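Squalene synthase HpnC (Alicyclobacillus acidocaldarius subsp. acidocaldarius, PDB 4HD1) probably acts as a transferase of isoprenoid synthesis, condensing prenyl diphosphates on the route to squalene. Local coordinates at residues A164-V167 with A168-Q172; L253-I256 with R257-Y261. All coordinates share one frame; numbering follows the deposited sequence.

Interaction 1 of 2, residues A164-V167 with A168-Q172; sequences ALQV and ANHMQ
Gln-166 meets His-170, one turn further along helix 152-172, at a slant, with amide and ring planes 78° apart. Its CG stands opposite the backbone N (chi1 -173°), which sets CG 3.4 Å from His-170 NE2. The extended remainder of the chain carries the amide on to the ring nitrogen, where Gln-166 NE2 gives only a weak hydrogen bond to His-170 NE2 (3.2 Å, bent to 127° at the hydrogen); its stronger partner is Ser-135 on helix 125-135. His-170 also stacks on Tyr-184; a leucine in its place would probably leave Gln-166 without this ring acceptor and cost Tyr-184 its aromatic partner.

The tight part is the buried flank. Val-167 and Met-171, modelled as selenomethionine, run alongside each other, with Val-167 CG1 4.1 Å from Met-171 CG. That CG also sits 3.3 Å from Val-167 O, the carbonyl that accepts a hydrogen bond from Met-171 N. Ala-164 and Ala-168 pack on helices 207-227 and 236-257 respectively.

On the looser side, Asn-169 ND2 reaches back to Leu-165 O (2.8 Å), but the bond is weak and bent; the same oxygen takes the straighter bond from Asn-169 N. Exposed Gln-172 adds a weak bond from its NE2 to Asn-169 OD1 (3.3 Å). Regular i to i+4 backbone bonding in a helix packed among helices 125-135, 207-227 and 236-257, with its looser edge at Asn-169 and Gln-172, fits the all-helical squalene/phytoene synthase fold, and ANHMQ probably leads into that family's second aspartate-rich motif.

Interaction 2 of 2, residues L253-I256 with R257-Y261; sequences LAAI and RRQGY
Ile-256 O is gripped from opposite faces of its carbonyl plane by two backbone donors, Gln-259 N and Tyr-261 N, each at 3.0 Å from it. Gln-259 N stands well above the plane (69°), whereas Tyr-261 N is tilted from it by less than half as much. The latter bond, together with Gly-260 N to Arg-257 O, defines a Schellman motif in which Gly-260, with positive phi, is the C-prime residue.

A side chain attends to the preceding carbonyl. Gln-259 NE2 donates to Ala-255 O at 2.8 Å in a fairly straight bond (158°); the oxygen lies near the plane of the Gln-259 amide, although the donor is above the carbonyl plane.

The reversed chain also brings Tyr-261 back to the helix, where its CD2 meets Ile-256 CG2 at 3.8 Å and the two side chains cross at about a right angle. Arg-257 runs extended back past Leu-253, its CG 3.3 Å from Leu-253 O, and its NH2 bonds to Gln-221 of helix 207-227. Arg-258 instead bends at its second and third torsions, laying one guanidinium face over Ala-255 CA, with NH1 3.6 Å from Ala-255 CB.

The chemistry implies a helix end whose last carbonyls are met by loop and side-chain donors, while two arginines would probably offset the partial negative charge gathered there.

How the interactions relate
Interaction 1 lies on helix 152-172, interaction 2 on the end of helix 236-257 and the loop after it; their centres are about 12 Å apart, and they touch directly. Leu-253 CD2 packs on Ala-168 CB at 3.8 Å, and Ile-256 CD1 packs on Met-171 CB at the same distance. These apolar contacts set the buried flank of 164-172 against the last turn of helix 236-257, and helix 207-227 packs on both. Interaction 1 lies nearer the chain's centre (about 11 Å between centres, against about 22 Å); interaction 2 ends a helix farther out. Since 168-172 leads into the probable second aspartate-rich motif, interaction 1 is probably the nearer to the family's catalytic cavity.

Interaction 1 of 2, residues A164-V167 with A168-Q172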
loop_
_atom_site.group_PDB
_atom_site.type_symbol
_atom_site.label_atom_id
_atom_site.label_comp_id
_atom_site.label_asym_id
_atom_site.label_seq_id
_atom_site.Cartn_x
_atom_site.Cartn_y
_atom_site.Cartn_z
ATOM N N ALA A 164 -2.753 -9.251 1.056
ATOM C CA ALA A 164 -2.054 -10.345 0.389
ATOM C C ALA A 164 -0.812 -9.816 -0.314
ATOM O O ALA A 164 0.263 -10.406 -0.223
ATOM C CB ALA A 164 -2.968 -11.051 -0.605
ATOM N N LEU A 165 -0.969 -8.683 -0.993
ATOM C CA LEU A 165 0.102 -8.090 -1.779
ATOM C C LEU A 165 1.271 -7.624 -0.904
ATOM O O LEU A 165 2.444 -7.879 -1.228
ATOM C CB LEU A 165 -0.456 -6.937 -2.615
ATOM C CG LEU A 165 0.223 -6.503 -3.916
ATOM C CD1 LEU A 165 0.725 -7.665 -4.760
ATOM C CD2 LEU A 165 -0.765 -5.664 -4.707
ATOM N N GLN A 166 0.956 -6.965 0.211
ATOM C CA GLN A 166 1.991 -6.528 1.127
ATOM C C GLN A 166 2.740 -7.711 1.742
ATOM O O GLN A 166 3.968 -7.667 1.875
ATOM C CB GLN A 166 1.449 -5.609 2.219
ATOM C CG GLN A 166 2.584 -5.042 3.064
ATOM C CD GLN A 166 2.200 -3.848 3.903
ATOM O OE1 GLN A 166 1.782 -2.823 3.381
ATOM N NE2 GLN A 166 2.379 -3.963 5.217
ATOM N N VAL A 167 2.020 -8.766 2.110
ATOM C CA VAL A 167 2.690 -9.945 2.661
ATOM C C VAL A 167 3.620 -10.570 1.620
ATOM O O VAL A 167 4.795 -10.792 1.897
ATOM C CB VAL A 167 1.709 -10.975 3.252
ATOM C CG1 VAL A 167 2.447 -12.244 3.648
ATOM C CG2 VAL A 167 0.999 -10.392 4.465
ATOM N N ALA A 168 3.104 -10.819 0.418
ATOM C CA ALA A 168 3.924 -11.339 -0.684
ATOM C C ALA A 168 5.218 -10.540 -0.848
ATOM O O ALA A 168 6.302 -11.121 -0.974
ATOM C CB ALA A 168 3.136 -11.354 -1.992
ATOM N N ASN A 169 5.094 -9.212 -0.837
ATOM C CA ASN A 169 6.247 -8.318 -0.933
ATOM C C ASN A 169 7.195 -8.389 0.259
ATOM O O ASN A 169 8.410 -8.396 0.073
ATOM C CB ASN A 169 5.804 -6.880 -1.188
ATOM C CG ASN A 169 5.426 -6.650 -2.626
ATOM O OD1 ASN A 169 6.268 -6.728 -3.515
ATOM N ND2 ASN A 169 4.152 -6.388 -2.867
ATOM N N HIS A 170 6.642 -8.449 1.470
ATOM C CA HIS A 170 7.456 -8.665 2.668
ATOM C C HIS A 170 8.285 -9.916 2.547
ATOM O O HIS A 170 9.483 -9.909 2.847
ATOM C CB HIS A 170 6.590 -8.753 3.921
ATOM C CG HIS A 170 6.133 -7.416 4.456
ATOM N ND1 HIS A 170 6.906 -6.309 4.415
ATOM C CD2 HIS A 170 4.945 -7.042 5.088
ATOM C CE1 HIS A 170 6.240 -5.277 4.972
ATOM N NE2 HIS A 170 5.040 -5.730 5.385
HETATM N N MSE A 171 7.660 -10.996 2.088
HETATM C CA MSE A 171 8.324 -12.298 2.032
HETATM C C MSE A 171 9.464 -12.352 1.017
HETATM O O MSE A 171 10.514 -12.924 1.298
HETATM C CB MSE A 171 7.316 -13.427 1.804
HETATM C CG MSE A 171 6.287 -13.592 2.924
HETATM SE SE MSE A 171 7.044 -13.751 4.728
HETATM C CE MSE A 171 6.877 -11.909 5.368
ATOM N N GLN A 172 9.275 -11.743 -0.149
ATOM C CA GLN A 172 10.359 -11.671 -1.125
ATOM C C GLN A 172 11.439 -10.648 -0.739
ATOM O O GLN A 172 12.485 -10.585 -1.383
ATOM C CB GLN A 172 9.824 -11.394 -2.534
ATOM C CG GLN A 172 9.425 -9.949 -2.787
ATOM C CD GLN A 172 9.393 -9.586 -4.264
ATOM O OE1 GLN A 172 9.720 -10.395 -5.133
ATOM N NE2 GLN A 172 9.002 -8.351 -4.552
#

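Interaction 2 of 2, residues L253-I256 with R257-Y261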
loop_
_atom_site.group_PDB
_atom_site.type_symbol
_atom_site.label_atom_id
_atom_site.label_comp_id
_atom_site.label_asym_id
_atom_site.label_seq_id
_atom_site.Cartn_x
_atom_site.Cartn_y
_atom_site.Cartn_z
ATOM N N LEU A 253 4.541 -15.046 -5.066
ATOM C CA LEU A 253 4.402 -16.267 -4.270
ATOM C C LEU A 253 4.978 -17.476 -5.002
ATOM O O LEU A 253 5.673 -18.298 -4.403
ATOM C CB LEU A 253 2.935 -16.526 -3.914
ATOM C CG LEU A 253 2.189 -15.476 -3.083
ATOM C CD1 LEU A 253 0.765 -15.942 -2.811
ATOM C CD2 LEU A 253 2.912 -15.140 -1.782
ATOM N N ALA A 254 4.693 -17.560 -6.299
ATOM C CA ALA A 254 5.142 -18.671 -7.133
ATOM C C ALA A 254 6.664 -18.744 -7.232
ATOM O O ALA A 254 7.230 -19.831 -7.231
ATOM C CB ALA A 254 4.508 -18.587 -8.518
ATOM N N ALA A 255 7.322 -17.590 -7.300
ATOM C CA ALA A 255 8.787 -17.538 -7.318
ATOM C C ALA A 255 9.397 -17.954 -5.976
ATOM O O ALA A 255 10.474 -18.556 -5.943
ATOM C CB ALA A 255 9.273 -16.153 -7.719
ATOM N N ILE A 256 8.709 -17.629 -4.881
ATOM C CA ILE A 256 9.135 -18.027 -3.535
ATOM C C ILE A 256 9.052 -19.547 -3.387
ATOM O O ILE A 256 9.986 -20.183 -2.889
ATOM C CB ILE A 256 8.314 -17.305 -2.435
ATOM C CG1 ILE A 256 8.680 -15.815 -2.391
ATOM C CG2 ILE A 256 8.543 -17.941 -1.064
ATOM C CD1 ILE A 256 7.672 -14.943 -1.673
ATOM N N ARG A 257 7.939 -20.116 -3.843
ATOM C CA ARG A 257 7.750 -21.567 -3.878
ATOM C C ARG A 257 8.828 -22.249 -4.723
ATOM O O ARG A 257 9.378 -23.275 -4.327
ATOM C CB ARG A 257 6.359 -21.920 -4.417
ATOM C CG ARG A 257 5.216 -21.426 -3.551
ATOM C CD ARG A 257 3.945 -22.205 -3.821
ATOM N NE ARG A 257 2.783 -21.518 -3.266
ATOM C CZ ARG A 257 2.038 -20.644 -3.938
ATOM N NH1 ARG A 257 2.330 -20.350 -5.198
ATOM N NH2 ARG A 257 0.999 -20.064 -3.350
ATOM N N ARG A 258 9.125 -21.652 -5.876
ATOM C CA ARG A 258 10.141 -22.147 -6.803
ATOM C C ARG A 258 11.563 -21.855 -6.299
ATOM O O ARG A 258 12.543 -22.087 -7.008
ATOM C CB ARG A 258 9.918 -21.505 -8.178
ATOM C CG ARG A 258 10.741 -22.080 -9.323
ATOM C CD ARG A 258 11.066 -20.999 -10.347
ATOM N NE ARG A 258 9.865 -20.310 -10.821
ATOM C CZ ARG A 258 9.681 -18.990 -10.793
ATOM N NH1 ARG A 258 10.620 -18.178 -10.309
ATOM N NH2 ARG A 258 8.546 -18.480 -11.252
ATOM N N GLN A 259 11.670 -21.338 -5.077
ATOM C CA GLN A 259 12.965 -21.124 -4.433
ATOM C C GLN A 259 13.043 -21.881 -3.113
ATOM O O GLN A 259 13.915 -21.613 -2.285
ATOM C CB GLN A 259 13.232 -19.633 -4.216
ATOM C CG GLN A 259 13.812 -18.929 -5.433
ATOM C CD GLN A 259 13.779 -17.416 -5.309
ATOM O OE1 GLN A 259 14.821 -16.763 -5.290
ATOM N NE2 GLN A 259 12.580 -16.853 -5.219
ATOM N N GLY A 260 12.124 -22.829 -2.933
ATOM C CA GLY A 260 12.054 -23.641 -1.722
ATOM C C GLY A 260 11.867 -22.823 -0.460
ATOM O O GLY A 260 12.343 -23.208 0.608
ATOM N N TYR A 261 11.180 -21.687 -0.591
ATOM C CA TYR A 261 10.879 -20.794 0.532
ATOM C C TYR A 261 12.152 -20.255 1.198
ATOM O O TYR A 261 12.238 -20.123 2.427
ATOM C CB TYR A 261 9.926 -21.476 1.528
ATOM C CG TYR A 261 8.684 -22.026 0.861
ATOM C CD1 TYR A 261 8.619 -23.357 0.452
ATOM C CD2 TYR A 261 7.587 -21.207 0.609
ATOM C CE1 TYR A 261 7.491 -23.861 -0.175
ATOM C CE2 TYR A 261 6.452 -21.701 -0.015
ATOM C CZ TYR A 261 6.409 -23.028 -0.405
ATOM O OH TYR A 261 5.286 -23.521 -1.027
#